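Local coordinates for protein glycerol dehydrogenase (Schizosaccharomyces pombe, PDB 1TA9) that catalyses the NAD-dependent oxidation of glycerol to dihydroxyacetone with the help of a bound zinc ion, a step in the assimilation of glycerol, at residues 223-228 / 330-335; 230-235 / 335-340; 364-369 / 432-437. All coordinates share one frame; numbering follows the deposited sequence.

Contact 1: residues 223-228 / 330-335. With ZN (zinc ion), chain I.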
loop_
_atom_site.group_PDB
_atom_site.type_symbol
_atom_site.label_atom_id
_atom_site.label_comp_id
_atom_site.label_asym_id
_atom_site.label_seq_id
_atom_site.Cartn_x
_atom_site.Cartn_y
_atom_site.Cartn_z
ATOM N N VAL B 223 -11.669 -4.415 39.074
ATOM C CA VAL B 223 -11.122 -4.525 37.726
ATOM C C VAL B 223 -9.874 -5.413 37.617
ATOM O O VAL B 223 -9.520 -5.861 36.524
ATOM C CB VAL B 223 -10.843 -3.118 37.134
ATOM C CG1 VAL B 223 -9.701 -2.450 37.875
ATOM C CG2 VAL B 223 -10.565 -3.226 35.635
ATOM N N ARG B 224 -9.209 -5.689 38.736
ATOM C CA ARG B 224 -8.038 -6.560 38.686
ATOM C C ARG B 224 -8.468 -7.926 38.123
ATOM O O ARG B 224 -7.713 -8.576 37.402
ATOM C CB ARG B 224 -7.430 -6.742 40.083
ATOM C CG ARG B 224 -6.207 -7.645 40.100
ATOM C CD ARG B 224 -5.753 -8.019 41.513
ATOM N NE ARG B 224 -4.636 -8.966 41.464
ATOM C CZ ARG B 224 -4.173 -9.650 42.505
ATOM N NH1 ARG B 224 -4.726 -9.505 43.705
ATOM N NH2 ARG B 224 -3.156 -10.485 42.345
ATOM N N PHE B 225 -9.688 -8.350 38.442
ATOM C CA PHE B 225 -10.201 -9.632 37.956
ATOM C C PHE B 225 -10.338 -9.666 36.432
ATOM O O PHE B 225 -9.945 -10.639 35.783
ATOM C CB PHE B 225 -11.561 -9.937 38.594
ATOM C CG PHE B 225 -11.475 -10.373 40.028
ATOM C CD1 PHE B 225 -11.089 -11.673 40.350
ATOM C CD2 PHE B 225 -11.762 -9.483 41.056
ATOM C CE1 PHE B 225 -10.988 -12.081 41.681
ATOM C CE2 PHE B 225 -11.663 -9.879 42.394
ATOM C CZ PHE B 225 -11.275 -11.179 42.705
ATOM N N LEU B 226 -10.912 -8.609 35.866
ATOM C CA LEU B 226 -11.088 -8.530 34.416
ATOM C C LEU B 226 -9.729 -8.557 33.730
ATOM O O LEU B 226 -9.550 -9.228 32.714
ATOM C CB LEU B 226 -11.823 -7.239 34.028
ATOM C CG LEU B 226 -12.024 -7.018 32.519
ATOM C CD1 LEU B 226 -13.045 -8.021 31.994
ATOM C CD2 LEU B 226 -12.504 -5.598 32.249
ATOM N N ILE B 227 -8.777 -7.817 34.292
ATOM C CA ILE B 227 -7.437 -7.747 33.735
ATOM C C ILE B 227 -6.775 -9.120 33.747
ATOM O O ILE B 227 -6.062 -9.478 32.812
ATOM C CB ILE B 227 -6.582 -6.718 34.505
ATOM C CG1 ILE B 227 -7.131 -5.315 34.232
ATOM C CG2 ILE B 227 -5.120 -6.817 34.076
ATOM C CD1 ILE B 227 -6.535 -4.212 35.084
ATOM N N SER B 228 -7.015 -9.890 34.801
ATOM C CA SER B 228 -6.453 -11.229 34.880
ATOM C C SER B 228 -7.034 -12.056 33.728
ATOM O O SER B 228 -6.332 -12.840 33.095
ATOM C CB SER B 228 -6.809 -11.875 36.215
ATOM O OG SER B 228 -6.378 -13.219 36.237
ATOM N N ARG B 330 0.030 -14.966 45.562
ATOM C CA ARG B 330 -0.806 -13.772 45.548
ATOM C C ARG B 330 -1.162 -13.345 44.129
ATOM O O ARG B 330 -2.013 -12.481 43.928
ATOM C CB ARG B 330 -0.082 -12.637 46.272
ATOM C CG ARG B 330 0.135 -12.926 47.753
ATOM C CD ARG B 330 1.329 -12.169 48.313
ATOM N NE ARG B 330 1.249 -10.734 48.060
ATOM C CZ ARG B 330 2.219 -9.876 48.358
ATOM N NH1 ARG B 330 3.341 -10.314 48.922
ATOM N NH2 ARG B 330 2.079 -8.585 48.074
ATOM N N LEU B 331 -0.512 -13.961 43.148
ATOM C CA LEU B 331 -0.767 -13.647 41.744
ATOM C C LEU B 331 -1.999 -14.383 41.233
ATOM O O LEU B 331 -2.237 -15.535 41.594
ATOM C CB LEU B 331 0.440 -14.040 40.885
ATOM C CG LEU B 331 1.715 -13.206 41.027
ATOM C CD1 LEU B 331 2.895 -13.972 40.443
ATOM C CD2 LEU B 331 1.540 -11.864 40.316
ATOM N N MET B 332 -2.788 -13.714 40.402
ATOM C CA MET B 332 -3.969 -14.344 39.825
ATOM C C MET B 332 -3.507 -15.144 38.614
ATOM O O MET B 332 -2.437 -14.885 38.061
ATOM C CB MET B 332 -4.990 -13.299 39.373
ATOM C CG MET B 332 -5.689 -12.563 40.503
ATOM S SD MET B 332 -7.016 -11.541 39.870
ATOM C CE MET B 332 -7.711 -10.868 41.409
ATOM N N HIS B 333 -4.323 -16.104 38.201
ATOM C CA HIS B 333 -4.001 -16.951 37.063
ATOM C C HIS B 333 -3.550 -16.185 35.819
ATOM O O HIS B 333 -2.491 -16.472 35.256
ATOM C CB HIS B 333 -5.205 -17.813 36.698
ATOM C CG HIS B 333 -4.952 -18.730 35.547
ATOM N ND1 HIS B 333 -4.059 -19.777 35.616
ATOM C CD2 HIS B 333 -5.444 -18.737 34.286
ATOM C CE1 HIS B 333 -4.011 -20.390 34.447
ATOM N NE2 HIS B 333 -4.841 -19.777 33.623
ATOM N N GLY B 334 -4.363 -15.223 35.390
ATOM C CA GLY B 334 -4.036 -14.443 34.210
ATOM C C GLY B 334 -2.776 -13.602 34.317
ATOM O O GLY B 334 -2.111 -13.338 33.311
ATOM N N GLU B 335 -2.449 -13.158 35.524
ATOM C CA GLU B 335 -1.256 -12.347 35.726
ATOM C C GLU B 335 -0.031 -13.205 35.443
ATOM O O GLU B 335 0.945 -12.741 34.856
ATOM C CB GLU B 335 -1.246 -11.792 37.157
ATOM C CG GLU B 335 -2.558 -11.066 37.472
ATOM C CD GLU B 335 -2.664 -10.546 38.895
ATOM O OE1 GLU B 335 -2.089 -11.170 39.809
ATOM O OE2 GLU B 335 -3.355 -9.523 39.095
HETATM ZN ZN ZN I . -5.645 -20.077 31.541
HETATM O O HOH W 1 -4.835 -8.286 36.967
#
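This is a buried, largely polar contact in the helical part of an iron-containing alcohol dehydrogenase fold, where the start of helix 223-245 meets the N-terminal end of helix 333-347 and the loop before it. Its main feature is a side-on, two-nitrogen salt bridge between R224 and E335.

The R224 chain is extended, with CG anti to the backbone N (chi1 180°). R224 NE donates to E335 OE2 at 2.8 Å, and R224 NH2 donates to E335 OE1; both bonds are nearly straight. Each oxygen uses its syn lone pair, and the guanidinium and carboxylate planes are only 24° apart. R224 NH2 also donates in plane to R330 O at 2.8 Å, while R224 NH1 bonds to S439 O and S442 O. These bonds fix the rotation of the guanidinium.

E335 OE1 accepts a second bond, from M332 N, at 2.7 Å. That donor approaches from above the carboxylate plane. M332 is the N-cap residue, so the carboxylate ties down the helix start. The nearby positive guanidinium probably keeps E335 ionised. A water links E335 OE2 to R224 O.

M332 packs beside this network. Its chain is extended beyond CG, and CG lies over one guanidinium face. M332 CE makes a CH-pi contact over the F225 ring face, 3.7 Å from the ring centroid. The sulfur makes an oblique Met-aromatic contact with the same ring.

H333 follows directly and binds the zinc ion, probably the catalytic metal, through NE2 at 2.2 Å, together with D232 and H315. Nearby, the two backbones come very close at G334. G334 N donates to S228 OG in a bent bond (133°), and S228 OG also hydrogen-bonds to S180 O. G334 CA makes a CA-H...O contact of 3.0 Å with S228 O.

Contact 2: residues 230-235 / 335-340. With K (potassium ion), chain J; ZN (zinc ion), chain I.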
loop_
_atom_site.group_PDB
_atom_site.type_symbol
_atom_site.label_atom_id
_atom_site.label_comp_id
_atom_site.label_asym_id
_atom_site.label_seq_id
_atom_site.Cartn_x
_atom_site.Cartn_y
_atom_site.Cartn_z
ATOM N N ILE B 230 -8.004 -10.906 30.914
ATOM C CA ILE B 230 -7.436 -10.408 29.661
ATOM C C ILE B 230 -6.080 -11.086 29.480
ATOM O O ILE B 230 -5.707 -11.486 28.373
ATOM C CB ILE B 230 -7.264 -8.866 29.705
ATOM C CG1 ILE B 230 -8.642 -8.200 29.633
ATOM C CG2 ILE B 230 -6.352 -8.393 28.571
ATOM C CD1 ILE B 230 -8.626 -6.698 29.869
ATOM N N GLY B 231 -5.352 -11.224 30.582
ATOM C CA GLY B 231 -4.052 -11.866 30.530
ATOM C C GLY B 231 -4.181 -13.303 30.066
ATOM O O GLY B 231 -3.368 -13.796 29.280
ATOM N N ASP B 232 -5.214 -13.982 30.551
ATOM C CA ASP B 232 -5.441 -15.365 30.168
ATOM C C ASP B 232 -5.882 -15.397 28.702
ATOM O O ASP B 232 -5.413 -16.223 27.922
ATOM C CB ASP B 232 -6.524 -15.988 31.055
ATOM C CG ASP B 232 -6.461 -17.505 31.071
ATOM O OD1 ASP B 232 -7.437 -18.148 31.514
ATOM O OD2 ASP B 232 -5.423 -18.051 30.648
ATOM N N ALA B 233 -6.770 -14.482 28.327
ATOM C CA ALA B 233 -7.270 -14.434 26.955
ATOM C C ALA B 233 -6.158 -14.130 25.940
ATOM O O ALA B 233 -6.180 -14.632 24.811
ATOM C CB ALA B 233 -8.389 -13.397 26.846
ATOM N N LEU B 234 -5.187 -13.317 26.339
ATOM C CA LEU B 234 -4.076 -12.979 25.451
ATOM C C LEU B 234 -3.227 -14.181 25.033
ATOM O O LEU B 234 -2.652 -14.186 23.945
ATOM C CB LEU B 234 -3.167 -11.933 26.103
ATOM C CG LEU B 234 -3.624 -10.477 26.000
ATOM C CD1 LEU B 234 -2.727 -9.600 26.866
ATOM C CD2 LEU B 234 -3.581 -10.031 24.545
ATOM N N SER B 235 -3.137 -15.198 25.880
ATOM C CA SER B 235 -2.326 -16.357 25.531
ATOM C C SER B 235 -3.020 -17.314 24.563
ATOM O O SER B 235 -2.361 -18.105 23.887
ATOM C CB SER B 235 -1.918 -17.125 26.790
ATOM O OG SER B 235 -3.015 -17.813 27.353
ATOM N N GLU B 335 -2.449 -13.158 35.524
ATOM C CA GLU B 335 -1.256 -12.347 35.726
ATOM C C GLU B 335 -0.031 -13.205 35.443
ATOM O O GLU B 335 0.945 -12.741 34.856
ATOM C CB GLU B 335 -1.246 -11.792 37.157
ATOM C CG GLU B 335 -2.558 -11.066 37.472
ATOM C CD GLU B 335 -2.664 -10.546 38.895
ATOM O OE1 GLU B 335 -2.089 -11.170 39.809
ATOM O OE2 GLU B 335 -3.355 -9.523 39.095
ATOM N N LYS B 336 -0.093 -14.468 35.844
ATOM C CA LYS B 336 1.009 -15.386 35.604
ATOM C C LYS B 336 1.031 -15.813 34.135
ATOM O O LYS B 336 2.094 -15.885 33.521
ATOM C CB LYS B 336 0.882 -16.617 36.513
ATOM C CG LYS B 336 1.168 -16.321 37.987
ATOM C CD LYS B 336 0.964 -17.547 38.877
ATOM C CE LYS B 336 -0.501 -17.953 38.954
ATOM N NZ LYS B 336 -0.721 -19.092 39.895
ATOM N N VAL B 337 -0.143 -16.082 33.571
ATOM C CA VAL B 337 -0.230 -16.508 32.174
ATOM C C VAL B 337 0.308 -15.450 31.215
ATOM O O VAL B 337 0.952 -15.777 30.215
ATOM C CB VAL B 337 -1.687 -16.849 31.775
ATOM C CG1 VAL B 337 -1.792 -17.005 30.256
ATOM C CG2 VAL B 337 -2.118 -18.144 32.446
ATOM N N ALA B 338 0.034 -14.186 31.510
ATOM C CA ALA B 338 0.512 -13.102 30.661
ATOM C C ALA B 338 2.040 -13.137 30.610
ATOM O O ALA B 338 2.630 -13.066 29.529
ATOM C CB ALA B 338 0.027 -11.764 31.195
ATOM N N TYR B 339 2.684 -13.249 31.769
ATOM C CA TYR B 339 4.142 -13.304 31.790
ATOM C C TYR B 339 4.591 -14.547 31.023
ATOM O O TYR B 339 5.538 -14.495 30.240
ATOM C CB TYR B 339 4.674 -13.367 33.227
ATOM C CG TYR B 339 6.163 -13.101 33.321
ATOM C CD1 TYR B 339 6.650 -11.804 33.489
ATOM C CD2 TYR B 339 7.090 -14.139 33.186
ATOM C CE1 TYR B 339 8.025 -11.544 33.523
ATOM C CE2 TYR B 339 8.467 -13.887 33.211
ATOM C CZ TYR B 339 8.925 -12.590 33.381
ATOM O OH TYR B 339 10.282 -12.340 33.396
ATOM N N GLY B 340 3.899 -15.660 31.253
ATOM C CA GLY B 340 4.228 -16.902 30.576
ATOM C C GLY B 340 4.100 -16.798 29.065
ATOM O O GLY B 340 4.819 -17.473 28.327
HETATM K K K J . -5.969 -18.958 27.537
HETATM ZN ZN ZN I . -5.645 -20.077 31.541
HETATM O O HOH W 2 -4.513 -20.378 25.950
#
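V337 carries most of the side-chain contact here. Its CG1 is anti to the backbone N, and its two methyls have different partners. V337 CG1 presses on S235, touching OG and lying 3.5 Å from S235 CB; the carbon pair is tight. V337 CG2 lies against D232 OD2, beside the metal-binding carboxylate.

S235 holds OG between its backbone N and carbonyl carbon, the crowded position (chi1 72°). This makes S235 OG a longer-range ligand of the potassium ion, at 3.2 Å. The same oxygen also hydrogen-bonds to E239.

The two segments are helix turns that run side by side, at 34° with axes 7.4 Å apart. G231 has no side chain; a CB there would point at A338 and sit tightly against its CB. The small pair lets the helices come this near, with A338 CB 4.1 Å from G231 CA. In this iron-containing alcohol dehydrogenase fold the pair flanks the metal site.

D232 turns CG anti to its backbone N (chi1 -159°), so its carboxylate reaches the zinc. D232 OD2 binds zinc at 2.2 Å and makes a longer ligand contact of 3.3 Å to potassium, so one oxygen serves both ions. D232 O binds potassium more closely, at 2.8 Å. D182, T236 and a water are further potassium ligands.

Contact 3: residues 364-369 / 432-437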
loop_
_atom_site.group_PDB
_atom_site.type_symbol
_atom_site.label_atom_id
_atom_site.label_comp_id
_atom_site.label_asym_id
_atom_site.label_seq_id
_atom_site.Cartn_x
_atom_site.Cartn_y
_atom_site.Cartn_z
ATOM N N LYS B 364 -0.148 -1.662 29.141
ATOM C CA LYS B 364 -1.270 -0.723 29.106
ATOM C C LYS B 364 -2.481 -1.274 29.852
ATOM O O LYS B 364 -3.288 -0.514 30.387
ATOM C CB LYS B 364 -1.656 -0.402 27.658
ATOM C CG LYS B 364 -0.529 0.235 26.858
ATOM C CD LYS B 364 -0.941 0.517 25.416
ATOM C CE LYS B 364 0.223 1.112 24.634
ATOM N NZ LYS B 364 -0.153 1.434 23.225
ATOM N N CYS B 365 -2.602 -2.599 29.883
ATOM C CA CYS B 365 -3.706 -3.266 30.562
ATOM C C CYS B 365 -3.417 -3.471 32.045
ATOM O O CYS B 365 -4.247 -4.013 32.773
ATOM C CB CYS B 365 -3.987 -4.628 29.913
ATOM S SG CYS B 365 -4.671 -4.533 28.244
ATOM N N HIS B 366 -2.232 -3.049 32.475
ATOM C CA HIS B 366 -1.805 -3.168 33.868
ATOM C C HIS B 366 -1.456 -4.597 34.281
ATOM O O HIS B 366 -1.711 -5.009 35.415
ATOM C CB HIS B 366 -2.874 -2.611 34.815
ATOM C CG HIS B 366 -2.327 -2.147 36.132
ATOM N ND1 HIS B 366 -1.612 -0.975 36.270
ATOM C CD2 HIS B 366 -2.383 -2.698 37.370
ATOM C CE1 HIS B 366 -1.256 -0.823 37.535
ATOM N NE2 HIS B 366 -1.711 -1.855 38.222
ATOM N N LEU B 367 -0.880 -5.351 33.351
ATOM C CA LEU B 367 -0.449 -6.715 33.621
ATOM C C LEU B 367 1.051 -6.650 33.896
ATOM O O LEU B 367 1.764 -5.851 33.289
ATOM C CB LEU B 367 -0.715 -7.612 32.406
ATOM C CG LEU B 367 -2.172 -8.043 32.202
ATOM C CD1 LEU B 367 -2.382 -8.549 30.779
ATOM C CD2 LEU B 367 -2.517 -9.134 33.216
ATOM N N PRO B 368 1.551 -7.488 34.816
ATOM C CA PRO B 368 2.981 -7.483 35.132
ATOM C C PRO B 368 3.816 -8.069 33.996
ATOM O O PRO B 368 3.482 -9.127 33.462
ATOM C CB PRO B 368 3.053 -8.333 36.400
ATOM C CG PRO B 368 1.955 -9.328 36.190
ATOM C CD PRO B 368 0.829 -8.465 35.655
ATOM N N ILE B 369 4.893 -7.380 33.626
ATOM C CA ILE B 369 5.763 -7.856 32.556
ATOM C C ILE B 369 7.208 -7.992 33.009
ATOM O O ILE B 369 8.096 -8.236 32.195
ATOM C CB ILE B 369 5.726 -6.924 31.326
ATOM C CG1 ILE B 369 6.188 -5.516 31.710
ATOM C CG2 ILE B 369 4.324 -6.908 30.738
ATOM C CD1 ILE B 369 6.341 -4.576 30.519
ATOM N N GLU B 432 4.082 3.383 34.544
ATOM C CA GLU B 432 3.063 2.562 35.195
ATOM C C GLU B 432 3.648 1.196 35.576
ATOM O O GLU B 432 4.437 0.618 34.828
ATOM C CB GLU B 432 1.859 2.403 34.256
ATOM C CG GLU B 432 0.657 1.663 34.838
ATOM C CD GLU B 432 -0.577 1.742 33.934
ATOM O OE1 GLU B 432 -1.560 1.007 34.188
ATOM O OE2 GLU B 432 -0.566 2.545 32.972
ATOM N N ARG B 433 3.263 0.686 36.744
ATOM C CA ARG B 433 3.766 -0.604 37.216
ATOM C C ARG B 433 2.696 -1.380 37.973
ATOM O O ARG B 433 1.894 -0.796 38.703
ATOM C CB ARG B 433 4.955 -0.395 38.159
ATOM C CG ARG B 433 6.174 0.270 37.535
ATOM C CD ARG B 433 7.015 -0.729 36.752
ATOM N NE ARG B 433 8.284 -0.138 36.337
ATOM C CZ ARG B 433 8.415 0.766 35.370
ATOM N NH1 ARG B 433 7.350 1.188 34.700
ATOM N NH2 ARG B 433 9.612 1.261 35.082
ATOM N N PHE B 434 2.688 -2.696 37.794
ATOM C CA PHE B 434 1.747 -3.559 38.501
ATOM C C PHE B 434 2.381 -3.793 39.863
ATOM O O PHE B 434 3.569 -4.125 39.951
ATOM C CB PHE B 434 1.601 -4.900 37.779
ATOM C CG PHE B 434 0.853 -5.944 38.569
ATOM C CD1 PHE B 434 -0.531 -6.041 38.491
ATOM C CD2 PHE B 434 1.542 -6.842 39.381
ATOM C CE1 PHE B 434 -1.223 -7.023 39.209
ATOM C CE2 PHE B 434 0.862 -7.827 40.103
ATOM C CZ PHE B 434 -0.520 -7.918 40.016
ATOM N N ARG B 435 1.601 -3.602 40.921
ATOM C CA ARG B 435 2.095 -3.812 42.279
ATOM C C ARG B 435 1.244 -4.926 42.888
ATOM O O ARG B 435 0.029 -4.789 43.013
ATOM C CB ARG B 435 1.967 -2.521 43.101
ATOM C CG ARG B 435 2.705 -1.317 42.517
ATOM C CD ARG B 435 4.199 -1.574 42.372
ATOM N NE ARG B 435 4.935 -0.375 41.972
ATOM C CZ ARG B 435 6.249 -0.336 41.764
ATOM N NH1 ARG B 435 6.981 -1.430 41.916
ATOM N NH2 ARG B 435 6.836 0.798 41.397
ATOM N N LEU B 436 1.889 -6.029 43.250
ATOM C CA LEU B 436 1.214 -7.198 43.804
ATOM C C LEU B 436 0.441 -6.954 45.105
ATOM O O LEU B 436 1.023 -6.573 46.122
ATOM C CB LEU B 436 2.243 -8.315 44.018
ATOM C CG LEU B 436 1.738 -9.700 44.418
ATOM C CD1 LEU B 436 0.859 -10.265 43.308
ATOM C CD2 LEU B 436 2.934 -10.617 44.673
ATOM N N PRO B 437 -0.886 -7.169 45.084
ATOM C CA PRO B 437 -1.735 -6.975 46.269
ATOM C C PRO B 437 -1.474 -8.046 47.338
ATOM O O PRO B 437 -0.765 -9.026 47.089
ATOM C CB PRO B 437 -3.150 -7.063 45.697
ATOM C CG PRO B 437 -2.971 -6.593 44.272
ATOM C CD PRO B 437 -1.714 -7.319 43.875
HETATM O O HOH W 3 -2.493 2.080 30.732
HETATM O O HOH W 4 -0.693 -1.748 40.567
#
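Two loops meet here, one leaving helix 352-364 and the other following helix 407-428. The tight side is apolar. P368 lies alongside F434, and P368 CD sits over one face of the phenyl ring, 4.0 Å from its centroid. P368 CB touches F434 CD2 at 3.7 Å. F434 keeps CG anti to its backbone N (chi1 169°), which points the ring along the proline. Its ring also packs on E335.

H366 is the first residue to leave the helix, in a Schellman motif, with positive phi (73°). The turn leaves the imidazole, CG anti to the backbone N, reaching across to the second loop. H366 ND1 donates to E432 OE1 at 2.9 Å. The bond lies near the imidazole plane and uses the anti lone pair of the carboxylate. F434 CA makes an off-centre CH-pi contact with the H366 ring. An alanine here in place of H366 would remove the ring that bonds E432 and packs on F434 CA, and would probably leave the two loops less firmly joined.

The other side is looser and wetter. H366 NE2 meets a water at 2.6 Å, and R435 N donates to the same water. A second water joins K364 O to E432 OE2. E432 also packs on K423 of the second subunit.

Overall arrangement
Contacts 1 and 2 are buried and join the same two helices, 223-245 and 333-347, at successive levels. They share E335, and both reach the zinc, through H333 in contact 1 and D232 in contact 2. Contact 1 is held mainly by charge and hydrogen bonds, with a methionine on a ring. Contact 2 is close helix packing beside metal ligands. Contact 3 lies further from the chain centre, is partly buried, and joins loops rather than helices, through a proline-aromatic pair, one histidine bond and waters. It still touches the other two: R330 NE probably hydrogen-bonds to P437 O, and L367 CD1 packs on G231 CA.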